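Local coordinates for YebG family protein (Pseudomonas syringae pv. tomato, PDB 3ERM) that is of unknown function but belongs to the YebG family and pairs, in the deposited assembly, with a second copy through a two-fold symmetric interface of helices and loops, at the interface of chains A and B. Residues are numbered along the deposited sequence; one frame, centred on the assembly and turned at random. Chains: chain A/B, uncharacterized conserved protein.

Contact 1: the interface of chains A and B. Residues chain A 54, 57-58; chain B 43, 47-48, 50.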
# COMPACT_ATOMS: atom_id res chain seq x y z
N HIS A 54 1.35 -14.01 -0.36
CA HIS A 54 0.66 -12.90 -1.00
C HIS A 54 0.99 -11.54 -0.36
O HIS A 54 1.14 -10.56 -1.08
CB HIS A 54 -0.85 -13.13 -1.09
CG HIS A 54 -1.24 -14.20 -2.06
ND1 HIS A 54 -2.37 -14.98 -1.89
CD2 HIS A 54 -0.65 -14.62 -3.21
CE1 HIS A 54 -2.46 -15.83 -2.90
NE2 HIS A 54 -1.43 -15.64 -3.71
N ASP A 57 4.41 -10.50 -1.58
CA ASP A 57 4.42 -10.16 -3.00
C ASP A 57 3.92 -8.74 -3.22
O ASP A 57 4.47 -7.99 -4.03
CB ASP A 57 3.50 -11.10 -3.80
CG ASP A 57 4.14 -12.45 -4.10
OD1 ASP A 57 5.37 -12.57 -4.05
OD2 ASP A 57 3.40 -13.41 -4.40
N ALA A 58 2.85 -8.43 -2.51
CA ALA A 58 2.17 -7.17 -2.67
C ALA A 58 3.00 -6.07 -2.02
O ALA A 58 3.02 -4.95 -2.50
CB ALA A 58 0.79 -7.25 -2.04
N LEU B 43 -3.62 -4.36 -7.19
CA LEU B 43 -3.17 -5.56 -6.46
C LEU B 43 -3.61 -6.84 -7.17
O LEU B 43 -2.79 -7.72 -7.47
CB LEU B 43 -3.68 -5.55 -5.00
CG LEU B 43 -3.12 -4.41 -4.11
CD1 LEU B 43 -3.78 -4.43 -2.67
CD2 LEU B 43 -1.61 -4.38 -4.01
N VAL B 47 -0.42 -8.96 -8.05
CA VAL B 47 -0.08 -10.07 -7.16
C VAL B 47 -0.69 -11.39 -7.66
O VAL B 47 -1.87 -11.66 -7.43
CB VAL B 47 -0.49 -9.82 -5.68
CG1 VAL B 47 0.35 -10.68 -4.77
CG2 VAL B 47 -0.29 -8.37 -5.32
N PRO B 48 0.12 -12.21 -8.35
CA PRO B 48 -0.52 -13.37 -8.96
C PRO B 48 -1.10 -14.26 -7.86
O PRO B 48 -0.52 -14.34 -6.78
CB PRO B 48 0.63 -14.06 -9.73
CG PRO B 48 1.74 -13.07 -9.80
CD PRO B 48 1.59 -12.20 -8.57
N LEU B 50 -3.64 -13.79 -5.94
CA LEU B 50 -4.38 -13.09 -4.87
C LEU B 50 -5.85 -13.03 -5.17
O LEU B 50 -6.23 -12.68 -6.27
CB LEU B 50 -3.85 -11.66 -4.69
CG LEU B 50 -4.45 -10.71 -3.64
CD1 LEU B 50 -4.21 -11.16 -2.20
CD2 LEU B 50 -3.83 -9.32 -3.90

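Contact 2: the interface of chains A and B. Residues chain A 35, 39, 62, 69-70, 73; chain B 39, 62, 73.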
# COMPACT_ATOMS: atom_id res chain seq x y z
N LEU A 35 11.15 -1.41 3.92
CA LEU A 35 9.73 -1.08 3.77
C LEU A 35 8.86 -2.25 3.39
O LEU A 35 7.73 -2.39 3.87
CB LEU A 35 9.51 -0.01 2.70
CG LEU A 35 8.04 0.41 2.45
CD1 LEU A 35 7.35 1.07 3.66
CD2 LEU A 35 7.96 1.34 1.23
N LEU A 39 5.85 -3.64 5.75
CA LEU A 39 4.53 -3.79 5.13
C LEU A 39 3.96 -5.21 5.18
O LEU A 39 2.76 -5.40 5.42
CB LEU A 39 4.60 -3.39 3.67
CG LEU A 39 3.93 -2.18 3.02
CD1 LEU A 39 3.37 -1.13 3.98
CD2 LEU A 39 4.94 -1.58 2.01
N MSE A 62 4.46 -2.68 -3.92
CA MSE A 62 4.25 -1.34 -3.41
C MSE A 62 5.59 -0.67 -3.09
O MSE A 62 5.80 0.47 -3.48
CB MSE A 62 3.35 -1.36 -2.16
CG MSE A 62 2.11 -2.21 -2.34
SE MSE A 62 0.71 -1.80 -1.02
CE MSE A 62 -0.44 -0.87 -2.13
N PHE A 69 2.75 5.21 -4.79
CA PHE A 69 1.83 4.91 -3.68
C PHE A 69 1.76 6.07 -2.68
O PHE A 69 0.66 6.46 -2.27
CB PHE A 69 2.14 3.56 -3.04
CG PHE A 69 1.65 2.37 -3.89
CD1 PHE A 69 2.46 1.82 -4.87
CD2 PHE A 69 0.39 1.83 -3.70
CE1 PHE A 69 2.01 0.76 -5.66
CE2 PHE A 69 -0.07 0.74 -4.49
CZ PHE A 69 0.74 0.21 -5.46
N ALA A 70 2.90 6.68 -2.33
CA ALA A 70 2.92 7.86 -1.47
C ALA A 70 2.02 8.96 -2.03
O ALA A 70 1.25 9.60 -1.28
CB ALA A 70 4.32 8.37 -1.29
N PHE A 73 -1.80 7.77 -1.70
CA PHE A 73 -2.24 7.88 -0.32
C PHE A 73 -2.25 9.31 0.20
O PHE A 73 -3.16 9.66 0.94
CB PHE A 73 -1.38 7.01 0.60
CG PHE A 73 -1.74 5.55 0.57
CD1 PHE A 73 -2.53 5.01 1.56
CD2 PHE A 73 -1.29 4.72 -0.44
CE1 PHE A 73 -2.85 3.67 1.56
CE2 PHE A 73 -1.61 3.35 -0.44
CZ PHE A 73 -2.40 2.84 0.55
N LEU B 39 -6.92 0.73 -5.51
CA LEU B 39 -5.99 -0.15 -4.87
C LEU B 39 -6.29 -1.64 -5.12
O LEU B 39 -5.38 -2.41 -5.47
CB LEU B 39 -6.04 0.14 -3.40
CG LEU B 39 -4.78 0.09 -2.56
CD1 LEU B 39 -3.58 -0.19 -3.44
CD2 LEU B 39 -4.66 1.43 -1.82
N MSE B 62 -5.68 -0.44 4.21
CA MSE B 62 -4.63 0.53 4.02
C MSE B 62 -5.29 1.86 3.80
O MSE B 62 -4.82 2.89 4.34
CB MSE B 62 -3.75 0.17 2.80
CG MSE B 62 -2.93 -1.10 3.00
SE MSE B 62 -1.63 -1.33 1.56
CE MSE B 62 -2.70 -2.48 0.43
N PHE B 73 5.17 5.51 3.10
CA PHE B 73 5.63 5.42 1.72
C PHE B 73 6.52 6.58 1.37
O PHE B 73 7.51 6.38 0.70
CB PHE B 73 4.46 5.40 0.75
CG PHE B 73 3.83 4.06 0.58
CD1 PHE B 73 4.55 3.01 0.03
CD2 PHE B 73 2.50 3.85 0.94
CE1 PHE B 73 3.96 1.75 -0.13
CE2 PHE B 73 1.89 2.57 0.77
CZ PHE B 73 2.64 1.53 0.25

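Contact 3: the interface of chains A and B. Residues chain A 47-48, 50; chain B 54, 57-58, 61.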
# COMPACT_ATOMS: atom_id res chain seq x y z
N VAL A 47 -4.83 -8.39 8.05
CA VAL A 47 -5.77 -8.88 7.05
C VAL A 47 -5.96 -10.38 7.23
O VAL A 47 -5.15 -11.17 6.73
CB VAL A 47 -5.30 -8.53 5.62
CG1 VAL A 47 -6.42 -8.83 4.60
CG2 VAL A 47 -4.87 -7.06 5.55
N PRO A 48 -7.01 -10.78 7.98
CA PRO A 48 -7.21 -12.20 8.37
C PRO A 48 -7.38 -13.08 7.13
O PRO A 48 -8.21 -12.78 6.29
CB PRO A 48 -8.54 -12.19 9.16
CG PRO A 48 -8.65 -10.76 9.72
CD PRO A 48 -7.98 -9.87 8.64
N LEU A 50 -5.09 -13.57 4.84
CA LEU A 50 -4.10 -13.24 3.82
C LEU A 50 -2.86 -14.11 4.03
O LEU A 50 -2.29 -14.12 5.13
CB LEU A 50 -3.73 -11.76 3.90
CG LEU A 50 -2.75 -11.24 2.85
CD1 LEU A 50 -3.29 -11.39 1.39
CD2 LEU A 50 -2.43 -9.78 3.15
N HIS B 54 -9.40 -10.90 -0.86
CA HIS B 54 -8.26 -10.57 -0.07
C HIS B 54 -7.72 -9.23 -0.50
O HIS B 54 -7.37 -8.42 0.36
CB HIS B 54 -7.23 -11.67 -0.11
CG HIS B 54 -7.63 -12.86 0.69
ND1 HIS B 54 -7.16 -14.13 0.45
CD2 HIS B 54 -8.49 -12.97 1.72
CE1 HIS B 54 -7.69 -14.96 1.32
NE2 HIS B 54 -8.51 -14.28 2.09
N ASP B 57 -10.01 -6.56 1.10
CA ASP B 57 -9.67 -6.47 2.53
C ASP B 57 -8.37 -5.71 2.80
O ASP B 57 -8.32 -4.91 3.71
CB ASP B 57 -9.54 -7.85 3.14
CG ASP B 57 -10.86 -8.62 3.13
OD1 ASP B 57 -11.90 -8.00 2.78
OD2 ASP B 57 -10.86 -9.83 3.47
N ALA B 58 -7.34 -5.95 2.00
CA ALA B 58 -6.05 -5.34 2.19
C ALA B 58 -6.12 -3.85 1.84
O ALA B 58 -5.60 -2.98 2.59
CB ALA B 58 -5.00 -6.05 1.31
N TYR B 61 -8.10 -1.95 4.35
CA TYR B 61 -7.28 -1.74 5.54
C TYR B 61 -6.26 -0.58 5.40
O TYR B 61 -5.98 0.14 6.38
CB TYR B 61 -6.53 -3.02 5.97
CG TYR B 61 -5.61 -2.72 7.15
CD1 TYR B 61 -6.12 -2.65 8.46
CD2 TYR B 61 -4.24 -2.41 6.94
CE1 TYR B 61 -5.28 -2.30 9.54
CE2 TYR B 61 -3.40 -2.08 8.00
CZ TYR B 61 -3.92 -2.04 9.28
OH TYR B 61 -3.10 -1.74 10.33

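Contact 1: the interface of chains A and B
The loop that leaves helix 23-46 of chain B lies against the flank of helix 52-63 of chain A, and B:Val47 hides 46 Å² against the partner, the largest share in this patch. Its two methyls divide the work. CG1 rests on the methylene of A:Asp57, 3.3 Å from CB, and also lies near the backbone carbonyl oxygen of A:His54. CG2 turns to the next position along the helix and meets A:Ala58, with 3.6 Å to its CB. A first torsion of -157° places CG1 of B:Val47 anti to the backbone N, and the two methyls thereby straddle the A:Asp57-A:Ala58 step. The side chains of A:Asp57 and B:Val47 cross obliquely, and it is the aliphatic CB of the aspartate, more than its carboxylate, that bears the valine. B:Leu43, on the last turn of its helix, adds a looser touch, its CD2 lying 4.2 Å from A:Ala58 CB.

One turn back, A:His54 packs against the outgoing part of the loop. The backbone N of B:Leu50 stands 3.6 Å above one face of the imidazole, offset toward the rim. The carbonyl oxygen of B:Pro48 is 3.5 Å from the ring nitrogen NE2, a polar neighbour too distant to count as a bond. At the ring's attachment point, the methyl CD1 of B:Leu50 comes to 4.1 Å from A:His54 CB.

Contact 2: the interface of chains A and B
B:Phe73, on helix 66-74, pushes its ring into chain A and hides 89 Å² there. Its CB lies 3.6 Å from A:Ala70 CB. With CG anti to the carbonyl carbon (chi1 -82°), the ring presents one face to A:Phe69, whose CB lies over its centre, 3.7 Å from the centroid, in a CH-pi contact. On the side away from A:Phe69, and off the rim, CD1 has A:Leu35 CD2 at 4.0 Å and CE1 has CD2 of A:Leu39 nearby; both leucines cross the phenylalanine at about a right angle. CE2 is 3.8 Å from CE2 of A:Phe73, the two side chains crossing at a slant. At the tip, CZ reaches CB of the selenomethionine A:Met62 at 3.8 Å.

The two selenomethionines approach tip to tip, SE of A:Met62 being 3.5 Å from SE of B:Met62. Both selenomethionine side chains bend at chi3; the methyl CE of A:Met62 thereby meets B:Leu39 CD1 at 3.5 Å. The other methyl of that leucine, CD2, packs 3.6 Å from A:Phe73 CZ.

The site is the apolar core of the pairing, close to the two-fold axis, where helices 52-63 and 66-74 of both copies meet beside helix 22-46 of chain A and helix 23-46 of chain B.

Contact 3: the interface of chains A and B
One face of the B:His54 imidazole is turned toward the 47-50 loop of chain A in this YebG-family protein, with A:Leu50 and the carbonyl oxygen of A:Pro48 on that side. The backbone N of A:Leu50 comes nearest to lying over that face, about 4.4 Å above the plane of the B:His54 ring and close to its centre. The oxygen of A:Pro48 is 4.5 Å from the ring nitrogen NE2 of B:His54, a loose approach, raised from the ring plane and outside its rim. The leucine touches at the base of the ring, its CD1 being 4.2 Å from B:His54 CB.

The loop follows helix 22-46 and lies on helix 52-63 of the partner. A:Val47 is its main contact, hiding 62 Å². Its CG1 packs on the methylene of B:Asp57, 3.6 Å from CB. The same methyl lies 4.0 Å from the backbone N of B:Ala58, and CG2 covers the CA of that alanine at 3.9 Å. This division of the two branches follows from the first torsion of A:Val47, -170°, which sets CG1 anti to the backbone N and CG2 anti to the carbonyl carbon. The small side chain of B:Ala58 probably lets the valine come close to the helix backbone. For B:Asp57, CG stands beside its own backbone N (chi1 -64°), which turns the carboxylate away from the valine.

Contacts 1 and 3 are twins with the chains exchanged, their C-alpha centres about 11 Å apart; each sets the loop at residues 47-50 of one copy on helix 52-63 of the other. The match is approximate, with the histidine lying nearer the loop in contact 1. Contact 2 lies about 14 Å from both and draws on the far end of the same helix, residue 62, together with helix 66-74. The long helix is a second shared element, giving Leu35 and Leu39 to contact 2 and B:Leu43 to contact 1. So reciprocal an interface suggests a dimer, although the structure alone does not show one in solution.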